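Local coordinates for terminal oxygenase component of carbazole 1,9a-dioxygenase (Nocardioides aromaticivorans, PDB 3GCF), which probably dihydroxylates carbazole at its 1 and 9a positions, as the Rieske non-heme iron oxygenase component that receives electrons from a ferredoxin, at residues Q219-N224 with L230-E235. Numbering follows the deposited sequence.
Sequences QVYDEN and LDRLSE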
loop_
_atom_site.group_PDB
_atom_site.type_symbol
_atom_site.label_atom_id
_atom_site.label_comp_id
_atom_site.label_asym_id
_atom_site.label_seq_id
_atom_site.Cartn_x
_atom_site.Cartn_y
_atom_site.Cartn_z
ATOM N N GLN A 219 23.850 9.010 -34.933
ATOM C CA GLN A 219 25.292 9.015 -34.759
ATOM C C GLN A 219 25.669 8.800 -33.300
ATOM O O GLN A 219 25.142 9.457 -32.403
ATOM C CB GLN A 219 25.897 10.329 -35.256
ATOM C CG GLN A 219 27.409 10.233 -35.442
ATOM C CD GLN A 219 28.012 11.477 -36.050
ATOM O OE1 GLN A 219 27.511 11.998 -37.046
ATOM N NE2 GLN A 219 29.103 11.953 -35.462
ATOM N N VAL A 220 26.585 7.868 -33.069
ATOM C CA VAL A 220 27.043 7.565 -31.724
ATOM C C VAL A 220 28.345 8.305 -31.432
ATOM O O VAL A 220 29.305 8.213 -32.190
ATOM C CB VAL A 220 27.273 6.050 -31.553
ATOM C CG1 VAL A 220 27.726 5.745 -30.135
ATOM C CG2 VAL A 220 25.993 5.297 -31.869
ATOM N N TYR A 221 28.357 9.064 -30.342
ATOM C CA TYR A 221 29.541 9.806 -29.929
ATOM C C TYR A 221 30.135 9.037 -28.767
ATOM O O TYR A 221 29.622 9.090 -27.650
ATOM C CB TYR A 221 29.158 11.218 -29.489
ATOM C CG TYR A 221 28.802 12.121 -30.645
ATOM C CD1 TYR A 221 29.795 12.669 -31.453
ATOM C CD2 TYR A 221 27.471 12.383 -30.969
ATOM C CE1 TYR A 221 29.478 13.452 -32.560
ATOM C CE2 TYR A 221 27.140 13.165 -32.078
ATOM C CZ TYR A 221 28.151 13.694 -32.867
ATOM O OH TYR A 221 27.842 14.462 -33.964
ATOM N N ASP A 222 31.212 8.310 -29.036
ATOM C CA ASP A 222 31.852 7.502 -28.011
ATOM C C ASP A 222 33.364 7.714 -27.975
ATOM O O ASP A 222 34.133 6.781 -27.758
ATOM C CB ASP A 222 31.510 6.032 -28.263
ATOM C CG ASP A 222 32.066 5.109 -27.204
ATOM O OD1 ASP A 222 32.250 5.558 -26.053
ATOM O OD2 ASP A 222 32.304 3.926 -27.528
ATOM N N GLU A 223 33.780 8.954 -28.192
ATOM C CA GLU A 223 35.193 9.312 -28.174
ATOM C C GLU A 223 35.384 10.333 -27.060
ATOM O O GLU A 223 35.086 11.512 -27.237
ATOM C CB GLU A 223 35.597 9.925 -29.517
ATOM C CG GLU A 223 37.092 10.135 -29.679
ATOM C CD GLU A 223 37.452 10.801 -30.996
ATOM O OE1 GLU A 223 37.112 11.994 -31.180
ATOM O OE2 GLU A 223 38.073 10.125 -31.850
ATOM N N ASN A 224 35.886 9.883 -25.915
ATOM C CA ASN A 224 36.072 10.774 -24.770
ATOM C C ASN A 224 34.679 11.086 -24.230
ATOM O O ASN A 224 33.742 10.314 -24.452
ATOM C CB ASN A 224 36.773 12.074 -25.194
ATOM C CG ASN A 224 38.239 11.866 -25.549
ATOM O OD1 ASN A 224 38.831 12.673 -26.264
ATOM N ND2 ASN A 224 38.833 10.788 -25.038
ATOM N N LEU A 230 22.955 10.797 -31.190
ATOM C CA LEU A 230 22.280 11.935 -31.795
ATOM C C LEU A 230 21.425 11.546 -32.995
ATOM O O LEU A 230 21.885 10.835 -33.894
ATOM C CB LEU A 230 23.320 12.976 -32.217
ATOM C CG LEU A 230 22.932 14.313 -32.869
ATOM C CD1 LEU A 230 22.444 14.092 -34.276
ATOM C CD2 LEU A 230 21.888 15.005 -32.040
ATOM N N ASP A 231 20.178 12.015 -32.996
ATOM C CA ASP A 231 19.249 11.763 -34.099
ATOM C C ASP A 231 19.207 13.034 -34.955
ATOM O O ASP A 231 18.832 14.101 -34.471
ATOM C CB ASP A 231 17.828 11.477 -33.586
ATOM C CG ASP A 231 17.702 10.143 -32.875
ATOM O OD1 ASP A 231 18.664 9.342 -32.887
ATOM O OD2 ASP A 231 16.618 9.895 -32.301
ATOM N N ARG A 232 19.598 12.926 -36.219
ATOM C CA ARG A 232 19.582 14.083 -37.114
ATOM C C ARG A 232 18.211 14.184 -37.778
ATOM O O ARG A 232 18.064 13.947 -38.978
ATOM C CB ARG A 232 20.680 13.939 -38.171
ATOM C CG ARG A 232 22.086 13.976 -37.597
ATOM C CD ARG A 232 23.114 14.268 -38.682
ATOM N NE ARG A 232 24.203 15.092 -38.164
ATOM C CZ ARG A 232 25.268 14.614 -37.535
ATOM N NH1 ARG A 232 25.392 13.306 -37.355
ATOM N NH2 ARG A 232 26.196 15.443 -37.068
ATOM N N LEU A 233 17.210 14.547 -36.984
ATOM C CA LEU A 233 15.833 14.635 -37.457
ATOM C C LEU A 233 15.582 15.490 -38.701
ATOM O O LEU A 233 14.854 15.071 -39.601
ATOM C CB LEU A 233 14.924 15.117 -36.318
ATOM C CG LEU A 233 14.919 14.284 -35.023
ATOM C CD1 LEU A 233 13.936 14.896 -34.039
ATOM C CD2 LEU A 233 14.541 12.838 -35.316
ATOM N N SER A 234 16.181 16.674 -38.758
ATOM C CA SER A 234 15.969 17.579 -39.885
ATOM C C SER A 234 16.713 17.228 -41.166
ATOM O O SER A 234 16.392 17.757 -42.231
ATOM C CB SER A 234 16.349 19.003 -39.491
ATOM O OG SER A 234 17.730 19.067 -39.183
ATOM N N GLU A 235 17.704 16.354 -41.081
ATOM C CA GLU A 235 18.456 16.014 -42.277
ATOM C C GLU A 235 18.380 14.555 -42.691
ATOM O O GLU A 235 18.439 14.250 -43.877
ATOM C CB GLU A 235 19.927 16.381 -42.095
ATOM C CG GLU A 235 20.180 17.839 -41.820
ATOM C CD GLU A 235 21.634 18.106 -41.511
ATOM O OE1 GLU A 235 22.151 17.513 -40.534
ATOM O OE2 GLU A 235 22.258 18.903 -42.246
#
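Gln219 and Leu230 form an antiparallel hydrogen-bonded pair, with Gln219 N giving its hydrogen to Leu230 O at 2.9 Å and Leu230 N returning one to Gln219 O at 2.8 Å. The side chains of Gln219, Leu230 and Tyr221 share one face of the hairpin, and the end of the Arg232 side chain, from just past the strand, reaches over it. The amide of Gln219 reaches Arg232 because the side chain runs out straight, its chi1 of -165° turning CG away from the backbone N, and OE1 accepts from NH1 at 2.5 Å. That distance is implausibly short and probably a limit of the model, leaving the 144° N-H...O angle and off-plane position of NH1 equally doubtful. The amide and guanidinium planes are turned 34° apart. Strands 218-221 and 228-231 make a beta hairpin at one end of the antiparallel sheet of the catalytic domain, which has the Bet v 1-like fold of ring hydroxylases; strand 218-221 is outermost within the chain, and strand 265-269 follows on the other side of 228-231. Next along the hairpin, Leu230 CB meets the edge of the Tyr221 ring, 3.8 Å from CE2, while the ring also meets that of Trp269. Tyr221 OH approaches Arg232 NH2 obliquely at 3.6 Å. Leu230 CD1 lies over one guanidinium face, toward its rim, and a long salt bridge runs from Arg232 NE to Glu235 OE1 at 4.0 Å.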